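Local structure of alginate biosynthesis protein AlgX (Pseudomonas aeruginosa, 4KNC) at residues 60-63 against 64-68; 275-278 against 279-283; 317-320 against 321-324; 361-364 against 365-368. The protein takes part in the O-acetylation of the exopolysaccharide alginate and protects the polymer from degradation as it crosses the periplasm. All blocks are in the same frame, centred on the assembly; numbering follows the deposited sequence.

Interaction 1. Residues 60-63 against 64-68; sequences SAEG and WRELR
E62 and R65 stand three residues apart on the first turns of helix 61-76 and meet through their charged ends. E62 OE1 and R65 NH2 form a salt bridge at 2.5 Å, a length so short that its exact value is doubtful, and the hydrogen bond is bent to 134°. The side chains cross at about a right angle, and the carboxylate and guanidinium planes are turned 60° against each other. One oxygen therefore meets one nitrogen, without a side-by-side pairing. A bend at chi3 (-55°) folds the arginine back toward the helix start, where one face of its guanidinium group lies over E62 CA and A61 O. The other oxygen of E62 has a less comfortable neighbour, since E62 OE2 and E66 OE2, two like charges, are 3.5 Å apart. R65 may offset part of this charge through E62 OE1, and E66 also touches K307 and Y310 of helix 307-316.

G63, buried and without a side chain, takes part through its backbone. G63 N gives its hydrogen to S60 OG at 3.1 Å, and G63 O receives L67 N at 2.9 Å. Beside it, W64 N bonds to S60 O at 3.0 Å, so S60 engages the first turn with both its hydroxyl and its carbonyl. Farther out, W64 meets F121 of helix 107-123 edge to face, while L67 packs on Y310. The whole is an N-capped helix start in the SGNH hydrolase-like domain, with an i to i+3 salt bridge on its exposed flank and apolar side chains turned to neighbouring helices.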
loop_
_atom_site.group_PDB
_atom_site.type_symbol
_atom_site.label_atom_id
_atom_site.label_comp_id
_atom_site.label_asym_id
_atom_site.label_seq_id
_atom_site.Cartn_x
_atom_site.Cartn_y
_atom_site.Cartn_z
ATOM N N SER A 60 -3.623 3.604 15.943
ATOM C CA SER A 60 -3.353 3.386 17.366
ATOM C C SER A 60 -1.888 3.616 17.710
ATOM O O SER A 60 -1.043 3.706 16.813
ATOM C CB SER A 60 -3.706 1.952 17.737
ATOM O OG SER A 60 -2.803 1.054 17.123
ATOM N N ALA A 61 -1.591 3.690 19.010
ATOM C CA ALA A 61 -0.225 3.867 19.489
ATOM C C ALA A 61 0.673 2.750 18.973
ATOM O O ALA A 61 1.821 2.980 18.569
ATOM C CB ALA A 61 -0.196 3.905 21.014
ATOM N N GLU A 62 0.134 1.536 18.993
ATOM C CA GLU A 62 0.818 0.382 18.422
ATOM C C GLU A 62 1.138 0.587 16.930
ATOM O O GLU A 62 2.224 0.239 16.462
ATOM C CB GLU A 62 -0.015 -0.887 18.637
ATOM C CG GLU A 62 0.486 -2.124 17.885
ATOM C CD GLU A 62 1.847 -2.626 18.369
ATOM O OE1 GLU A 62 2.344 -2.155 19.418
ATOM O OE2 GLU A 62 2.426 -3.502 17.687
ATOM N N GLY A 63 0.190 1.156 16.193
ATOM C CA GLY A 63 0.407 1.464 14.790
ATOM C C GLY A 63 1.571 2.413 14.593
ATOM O O GLY A 63 2.418 2.195 13.721
ATOM N N TRP A 64 1.619 3.466 15.405
ATOM C CA TRP A 64 2.719 4.428 15.310
ATOM C C TRP A 64 4.071 3.801 15.651
ATOM O O TRP A 64 5.082 4.096 14.995
ATOM C CB TRP A 64 2.439 5.693 16.132
ATOM C CG TRP A 64 1.284 6.474 15.559
ATOM C CD1 TRP A 64 0.070 6.683 16.139
ATOM C CD2 TRP A 64 1.228 7.105 14.267
ATOM N NE1 TRP A 64 -0.739 7.421 15.295
ATOM C CE2 TRP A 64 -0.047 7.694 14.143
ATOM C CE3 TRP A 64 2.135 7.237 13.212
ATOM C CZ2 TRP A 64 -0.439 8.402 13.005
ATOM C CZ3 TRP A 64 1.754 7.947 12.094
ATOM C CH2 TRP A 64 0.470 8.512 11.992
ATOM N N ARG A 65 4.081 2.907 16.639
ATOM C CA ARG A 65 5.304 2.164 16.950
ATOM C C ARG A 65 5.749 1.259 15.799
ATOM O O ARG A 65 6.938 1.177 15.486
ATOM C CB ARG A 65 5.146 1.333 18.231
ATOM C CG ARG A 65 5.155 2.161 19.503
ATOM C CD ARG A 65 5.340 1.285 20.724
ATOM N NE ARG A 65 4.346 0.220 20.793
ATOM C CZ ARG A 65 3.181 0.331 21.422
ATOM N NH1 ARG A 65 2.860 1.463 22.039
ATOM N NH2 ARG A 65 2.339 -0.692 21.439
ATOM N N GLU A 66 4.796 0.578 15.173
ATOM C CA GLU A 66 5.124 -0.313 14.066
ATOM C C GLU A 66 5.651 0.488 12.870
ATOM O O GLU A 66 6.584 0.060 12.178
ATOM C CB GLU A 66 3.909 -1.154 13.670
ATOM C CG GLU A 66 3.558 -2.271 14.677
ATOM C CD GLU A 66 2.235 -2.958 14.357
ATOM O OE1 GLU A 66 1.233 -2.242 14.166
ATOM O OE2 GLU A 66 2.193 -4.206 14.284
ATOM N N LEU A 67 5.058 1.656 12.638
ATOM C CA LEU A 67 5.494 2.504 11.535
ATOM C C LEU A 67 6.921 2.975 11.777
ATOM O O LEU A 67 7.762 2.888 10.879
ATOM C CB LEU A 67 4.535 3.677 11.325
ATOM C CG LEU A 67 3.248 3.315 10.551
ATOM C CD1 LEU A 67 2.163 4.360 10.716
ATOM C CD2 LEU A 67 3.553 3.110 9.080
ATOM N N ARG A 68 7.199 3.447 12.992
ATOM C CA ARG A 68 8.567 3.880 13.334
ATOM C C ARG A 68 9.586 2.736 13.217
ATOM O O ARG A 68 10.671 2.914 12.662
ATOM C CB ARG A 68 8.614 4.534 14.723
ATOM C CG ARG A 68 9.968 4.498 15.431
ATOM C CD ARG A 68 11.063 5.311 14.721
ATOM N NE ARG A 68 10.927 6.762 14.845
ATOM C CZ ARG A 68 11.865 7.630 14.457
ATOM N NH1 ARG A 68 11.674 8.934 14.598
ATOM N NH2 ARG A 68 13.004 7.193 13.930
#

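Interaction 2. Residues 275-278 against 279-283; sequences SSLL and AYMTS
T282 OG1 gives its hydrogen to L278 O at 2.7 Å, one turn back along helix 275-282. With OG1 beside its own backbone N (chi1 -54°), the hydroxyl is directed at the preceding turn, meeting the carbonyl from 37° outside its plane. T282 N also points to L278 O, but this bond is weak, and the side chain supplies the firmer grip on that oxygen. Earlier turns are regular: A279 N to S275 O, Y280 N to S276 O and M281 N to L277 O are bonds of 2.9 Å each. At the same C-terminal end of the helix, Y280 O receives both S283 N and S283 OG, the latter at 2.7 Å, while S283 occupies the N-cap of helix 284-288.

Outward from this backbone, L277 CD1 rests 3.7 Å from M281 CG, with M281 SD only slightly farther away. M281 CG also lies 3.2 Å from L277 O, keeping the start of the side chain against the preceding turn. L277 and Y280 pack on strands 237-240 and 293-298; L277 also reaches F309 of helix 307-316, which L278, M281 and T282 touch as well. S276 OG bonds to N266 O and G241 N, and its side chain lies about 10 Å from that of S243, the inferred nucleophile. The helix packs on the parallel sheet and, coming between strands 263-265 and 293-298 in sequence, is part of a beta-alpha-beta crossover of the SGNH hydrolase fold.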
loop_
_atom_site.group_PDB
_atom_site.type_symbol
_atom_site.label_atom_id
_atom_site.label_comp_id
_atom_site.label_asym_id
_atom_site.label_seq_id
_atom_site.Cartn_x
_atom_site.Cartn_y
_atom_site.Cartn_z
ATOM N N SER A 275 -0.050 -4.660 -0.303
ATOM C CA SER A 275 0.417 -5.582 -1.339
ATOM C C SER A 275 1.619 -5.102 -2.150
ATOM O O SER A 275 2.568 -5.855 -2.392
ATOM C CB SER A 275 -0.748 -5.970 -2.266
ATOM O OG SER A 275 -1.757 -6.642 -1.523
ATOM N N SER A 276 1.589 -3.841 -2.556
ATOM C CA SER A 276 2.621 -3.329 -3.448
ATOM C C SER A 276 3.988 -3.335 -2.784
ATOM O O SER A 276 4.977 -3.798 -3.359
ATOM C CB SER A 276 2.259 -1.922 -3.930
ATOM O OG SER A 276 3.329 -1.355 -4.653
ATOM N N LEU A 277 4.038 -2.825 -1.564
ATOM C CA LEU A 277 5.289 -2.769 -0.817
ATOM C C LEU A 277 5.792 -4.177 -0.451
ATOM O O LEU A 277 6.990 -4.452 -0.515
ATOM C CB LEU A 277 5.101 -1.916 0.438
ATOM C CG LEU A 277 6.235 -1.788 1.456
ATOM C CD1 LEU A 277 7.500 -1.282 0.796
ATOM C CD2 LEU A 277 5.808 -0.838 2.542
ATOM N N LEU A 278 4.884 -5.072 -0.070
ATOM C CA LEU A 278 5.298 -6.439 0.252
ATOM C C LEU A 278 5.871 -7.157 -0.981
ATOM O O LEU A 278 6.927 -7.775 -0.911
ATOM C CB LEU A 278 4.139 -7.237 0.862
ATOM C CG LEU A 278 3.650 -6.877 2.271
ATOM C CD1 LEU A 278 2.601 -7.896 2.775
ATOM C CD2 LEU A 278 4.823 -6.775 3.262
ATOM N N ALA A 279 5.185 -7.054 -2.118
ATOM C CA ALA A 279 5.690 -7.678 -3.339
ATOM C C ALA A 279 7.037 -7.090 -3.733
ATOM O O ALA A 279 7.976 -7.827 -4.057
ATOM C CB ALA A 279 4.683 -7.531 -4.480
ATOM N N TYR A 280 7.137 -5.762 -3.690
ATOM C CA TYR A 280 8.405 -5.085 -3.998
ATOM C C TYR A 280 9.562 -5.543 -3.100
ATOM O O TYR A 280 10.644 -5.888 -3.586
ATOM C CB TYR A 280 8.256 -3.555 -3.923
ATOM C CG TYR A 280 9.519 -2.814 -4.292
ATOM C CD1 TYR A 280 10.216 -3.122 -5.454
ATOM C CD2 TYR A 280 10.012 -1.798 -3.487
ATOM C CE1 TYR A 280 11.384 -2.446 -5.795
ATOM C CE2 TYR A 280 11.166 -1.117 -3.822
ATOM C CZ TYR A 280 11.848 -1.446 -4.973
ATOM O OH TYR A 280 13.004 -0.761 -5.298
ATOM N N MET A 281 9.338 -5.567 -1.791
ATOM C CA MET A 281 10.397 -6.003 -0.882
ATOM C C MET A 281 10.615 -7.522 -0.884
ATOM O O MET A 281 11.549 -8.011 -0.252
ATOM C CB MET A 281 10.148 -5.508 0.541
ATOM C CG MET A 281 9.982 -4.012 0.666
ATOM S SD MET A 281 10.434 -3.426 2.305
ATOM C CE MET A 281 9.262 -4.268 3.359
ATOM N N THR A 282 9.758 -8.273 -1.572
ATOM C CA THR A 282 10.049 -9.696 -1.780
ATOM C C THR A 282 10.918 -9.882 -3.029
ATOM O O THR A 282 11.552 -10.920 -3.209
ATOM C CB THR A 282 8.761 -10.557 -1.900
ATOM O OG1 THR A 282 7.920 -10.323 -0.766
ATOM C CG2 THR A 282 9.103 -12.041 -1.943
ATOM N N SER A 283 10.957 -8.867 -3.886
ATOM C CA SER A 283 11.681 -8.987 -5.145
ATOM C C SER A 283 13.196 -9.014 -4.948
ATOM O O SER A 283 13.736 -8.384 -4.032
ATOM C CB SER A 283 11.283 -7.860 -6.116
ATOM O OG SER A 283 11.943 -6.638 -5.805
#

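Interaction 3. Residues 317-320 against 321-324; sequences VDNG and CSGR
N319 and S322 are joined first by the backbone: S322 N donates to N319 O at 2.9 Å and closes a type II' beta turn. G320 takes the second position with a positive phi of 54°, a conformation that glycine adopts readily. A type II turn follows at once from C321 to R324, closed by R324 N to C321 O at 3.0 Å, with G323 at its positive-phi corner. N319 itself is the C-prime residue of the Schellman motif that ends helix 307-316, so a helix-ending motif and two beta turns follow one another within a few residues.

A second hydrogen bond comes from a side chain. R324 NH2 reaches G320 O at 2.7 Å in a nearly straight bond of 161°, and the oxygen sits close to the guanidinium plane, at its edge. The bend at chi3 (-44°) turns the arginine's end back over the turn; the same NH2 also serves Q435 O.

Van der Waals contact adds to these bonds. S322 CB lies over the flat side of the N319 amide, 3.5 Å from N319 CG, while N319 OD1 is held by R396 NH1.

The covalent link is the disulfide from C321 to C434, and C321 N bonds to D358 OD2. In this loop without regular helix or strand, backbone N-H and C=O groups are served by turn bonds, a guanidinium group and a carboxylate. With the disulfide added, the chemistry implies a linker of well-defined shape where the SGNH hydrolase-like domain passes into the carbohydrate-binding module.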
loop_
_atom_site.group_PDB
_atom_site.type_symbol
_atom_site.label_atom_id
_atom_site.label_comp_id
_atom_site.label_asym_id
_atom_site.label_seq_id
_atom_site.Cartn_x
_atom_site.Cartn_y
_atom_site.Cartn_z
ATOM N N VAL A 317 12.808 -6.695 4.713
ATOM C CA VAL A 317 13.859 -5.707 4.458
ATOM C C VAL A 317 15.207 -6.386 4.169
ATOM O O VAL A 317 15.956 -5.928 3.303
ATOM C CB VAL A 317 13.981 -4.690 5.614
ATOM C CG1 VAL A 317 15.150 -3.749 5.388
ATOM C CG2 VAL A 317 12.706 -3.902 5.735
ATOM N N ASP A 318 15.490 -7.497 4.860
ATOM C CA ASP A 318 16.726 -8.262 4.636
ATOM C C ASP A 318 16.524 -9.604 3.943
ATOM O O ASP A 318 17.214 -10.572 4.247
ATOM C CB ASP A 318 17.485 -8.487 5.945
ATOM C CG ASP A 318 18.108 -7.225 6.470
ATOM O OD1 ASP A 318 17.340 -6.346 6.918
ATOM O OD2 ASP A 318 19.355 -7.108 6.431
ATOM N N ASN A 319 15.583 -9.655 3.011
ATOM C CA ASN A 319 15.407 -10.817 2.144
ATOM C C ASN A 319 15.132 -12.149 2.860
ATOM O O ASN A 319 15.534 -13.209 2.381
ATOM C CB ASN A 319 16.606 -10.962 1.194
ATOM C CG ASN A 319 16.206 -11.530 -0.157
ATOM O OD1 ASN A 319 15.051 -11.937 -0.357
ATOM N ND2 ASN A 319 17.153 -11.572 -1.089
ATOM N N GLY A 320 14.439 -12.089 3.994
ATOM C CA GLY A 320 14.082 -13.285 4.741
ATOM C C GLY A 320 15.253 -14.190 5.081
ATOM O O GLY A 320 16.143 -13.823 5.859
ATOM N N CYS A 321 15.258 -15.380 4.487
ATOM C CA CYS A 321 16.328 -16.348 4.734
ATOM C C CYS A 321 17.317 -16.434 3.579
ATOM O O CYS A 321 18.288 -17.187 3.645
ATOM C CB CYS A 321 15.746 -17.738 5.006
ATOM S SG CYS A 321 14.777 -17.851 6.517
ATOM N N SER A 322 17.054 -15.672 2.522
ATOM C CA SER A 322 17.869 -15.718 1.314
ATOM C C SER A 322 19.313 -15.324 1.613
ATOM O O SER A 322 19.567 -14.364 2.344
ATOM C CB SER A 322 17.269 -14.818 0.229
ATOM O OG SER A 322 17.920 -15.005 -1.014
ATOM N N GLY A 323 20.250 -16.095 1.068
ATOM C CA GLY A 323 21.666 -15.864 1.285
ATOM C C GLY A 323 22.170 -16.321 2.643
ATOM O O GLY A 323 23.379 -16.356 2.894
ATOM N N ARG A 324 21.244 -16.677 3.528
ATOM C CA ARG A 324 21.600 -16.997 4.904
ATOM C C ARG A 324 21.195 -18.416 5.299
ATOM O O ARG A 324 20.160 -18.924 4.866
ATOM C CB ARG A 324 21.023 -15.941 5.853
ATOM C CG ARG A 324 21.441 -14.529 5.453
ATOM C CD ARG A 324 20.889 -13.483 6.382
ATOM N NE ARG A 324 19.493 -13.745 6.685
ATOM C CZ ARG A 324 19.010 -13.848 7.915
ATOM N NH1 ARG A 324 19.814 -13.695 8.961
ATOM N NH2 ARG A 324 17.717 -14.093 8.097
#

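Interaction 4. Residues 361-364 against 365-368; sequences YSDP and SVHE
Y361 and V366 make the apolar part of this contact. V366 CG1 sits over one face of the tyrosine ring in a CH-pi interaction, 3.6 Å from the centroid of the Y361 ring and 21° off its normal. The two side chains cross at about a right angle, the methyl leaning toward the rim on the CE2 side. V366 CG2, the other branch, turns to the backbone and comes 3.2 Å from D363 O.

Hydrogen bonds fix both ends. Y361 OH donates to E368 O at 2.8 Å, in the carbonyl plane and on a lone pair, which tethers the outer end of the ring, while the valine methyl lies on one face. At the bend, D363 OD1 accepts twice: S365 OG lies 2.8 Å and S365 N 3.1 Å from it, both arriving from the same face of the carboxylate. The serine hydroxyl can do this because it stands between its own N and carbonyl carbon (chi1 67°). V366 N to D363 O, at 3.1 Å, closes the turn. Beyond the bend, H367 ND1 pairs with Q387 NE2, just past strand 380-386, and V366 O with Y397 OH.

The pattern is a type I beta turn with P364 in second place and an Asx turn superposed at D363. It links strand 355-361 to strand 368-375, which lie in different antiparallel sheets, as expected of a crossing between the sheets of a beta-sandwich carbohydrate-binding module.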
loop_
_atom_site.group_PDB
_atom_site.type_symbol
_atom_site.label_atom_id
_atom_site.label_comp_id
_atom_site.label_asym_id
_atom_site.label_seq_id
_atom_site.Cartn_x
_atom_site.Cartn_y
_atom_site.Cartn_z
ATOM N N TYR A 361 5.789 -21.535 -2.634
ATOM C CA TYR A 361 4.947 -22.423 -3.443
ATOM C C TYR A 361 5.578 -22.743 -4.796
ATOM O O TYR A 361 6.307 -21.927 -5.361
ATOM C CB TYR A 361 3.589 -21.780 -3.714
ATOM C CG TYR A 361 2.618 -21.816 -2.564
ATOM C CD1 TYR A 361 2.216 -23.021 -2.003
ATOM C CD2 TYR A 361 2.078 -20.642 -2.055
ATOM C CE1 TYR A 361 1.316 -23.054 -0.958
ATOM C CE2 TYR A 361 1.180 -20.664 -1.010
ATOM C CZ TYR A 361 0.800 -21.871 -0.467
ATOM O OH TYR A 361 -0.101 -21.887 0.575
ATOM N N SER A 362 5.278 -23.922 -5.329
ATOM C CA SER A 362 5.752 -24.276 -6.661
ATOM C C SER A 362 4.981 -23.511 -7.740
ATOM O O SER A 362 5.491 -23.290 -8.833
ATOM C CB SER A 362 5.679 -25.792 -6.891
ATOM O OG SER A 362 4.389 -26.307 -6.614
ATOM N N ASP A 363 3.761 -23.094 -7.413
ATOM C CA ASP A 363 2.907 -22.359 -8.343
ATOM C C ASP A 363 2.689 -20.921 -7.855
ATOM O O ASP A 363 2.015 -20.693 -6.843
ATOM C CB ASP A 363 1.565 -23.083 -8.485
ATOM C CG ASP A 363 0.702 -22.527 -9.605
ATOM O OD1 ASP A 363 0.976 -21.409 -10.090
ATOM O OD2 ASP A 363 -0.267 -23.222 -9.993
ATOM N N PRO A 364 3.243 -19.944 -8.594
ATOM C CA PRO A 364 3.208 -18.518 -8.235
ATOM C C PRO A 364 1.800 -17.941 -8.206
ATOM O O PRO A 364 1.630 -16.786 -7.815
ATOM C CB PRO A 364 4.004 -17.848 -9.363
ATOM C CG PRO A 364 4.822 -18.940 -9.969
ATOM C CD PRO A 364 3.981 -20.177 -9.847
ATOM N N SER A 365 0.805 -18.725 -8.611
ATOM C CA SER A 365 -0.571 -18.239 -8.648
ATOM C C SER A 365 -1.312 -18.577 -7.359
ATOM O O SER A 365 -2.526 -18.390 -7.264
ATOM C CB SER A 365 -1.324 -18.807 -9.855
ATOM O OG SER A 365 -1.509 -20.208 -9.725
ATOM N N VAL A 366 -0.583 -19.086 -6.370
ATOM C CA VAL A 366 -1.198 -19.386 -5.084
ATOM C C VAL A 366 -1.047 -18.205 -4.125
ATOM O O VAL A 366 0.014 -18.001 -3.523
ATOM C CB VAL A 366 -0.623 -20.660 -4.445
ATOM C CG1 VAL A 366 -1.406 -20.991 -3.185
ATOM C CG2 VAL A 366 -0.687 -21.820 -5.433
ATOM N N HIS A 367 -2.131 -17.448 -3.982
ATOM C CA HIS A 367 -2.105 -16.162 -3.301
ATOM C C HIS A 367 -2.649 -16.238 -1.880
ATOM O O HIS A 367 -3.210 -15.277 -1.357
ATOM C CB HIS A 367 -2.886 -15.137 -4.115
ATOM C CG HIS A 367 -2.346 -14.932 -5.494
ATOM N ND1 HIS A 367 -1.010 -14.705 -5.741
ATOM C CD2 HIS A 367 -2.958 -14.927 -6.702
ATOM C CE1 HIS A 367 -0.820 -14.561 -7.040
ATOM N NE2 HIS A 367 -1.988 -14.689 -7.647
ATOM N N GLU A 368 -2.470 -17.390 -1.255
ATOM C CA GLU A 368 -2.931 -17.591 0.105
ATOM C C GLU A 368 -1.991 -18.568 0.783
ATOM O O GLU A 368 -1.587 -19.554 0.172
ATOM C CB GLU A 368 -4.359 -18.147 0.105
ATOM C CG GLU A 368 -4.878 -18.496 1.487
ATOM C CD GLU A 368 -6.235 -19.175 1.462
ATOM O OE1 GLU A 368 -6.426 -20.122 0.665
ATOM O OE2 GLU A 368 -7.111 -18.757 2.248
#

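Overall arrangement
Along the chain the four contacts come in series, and none nests within or crosses another. Interactions 1 and 2 span successive turns of helices in the SGNH hydrolase-like domain, whereas interactions 3 and 4 close short turns. Helix 307-316 is the common neighbour: side chains of both interaction 1 and interaction 2 touch it, and interaction 3 begins where it ends. M281 SD of interaction 2 packs on V317 CG2 of interaction 3 at 4.1 Å, and V317 also touches helix 61-76, which carries interaction 1. Interaction 3 then leads into the carbohydrate-binding module, where interaction 4, about 20 Å away between centres, joins strands of its two sheets.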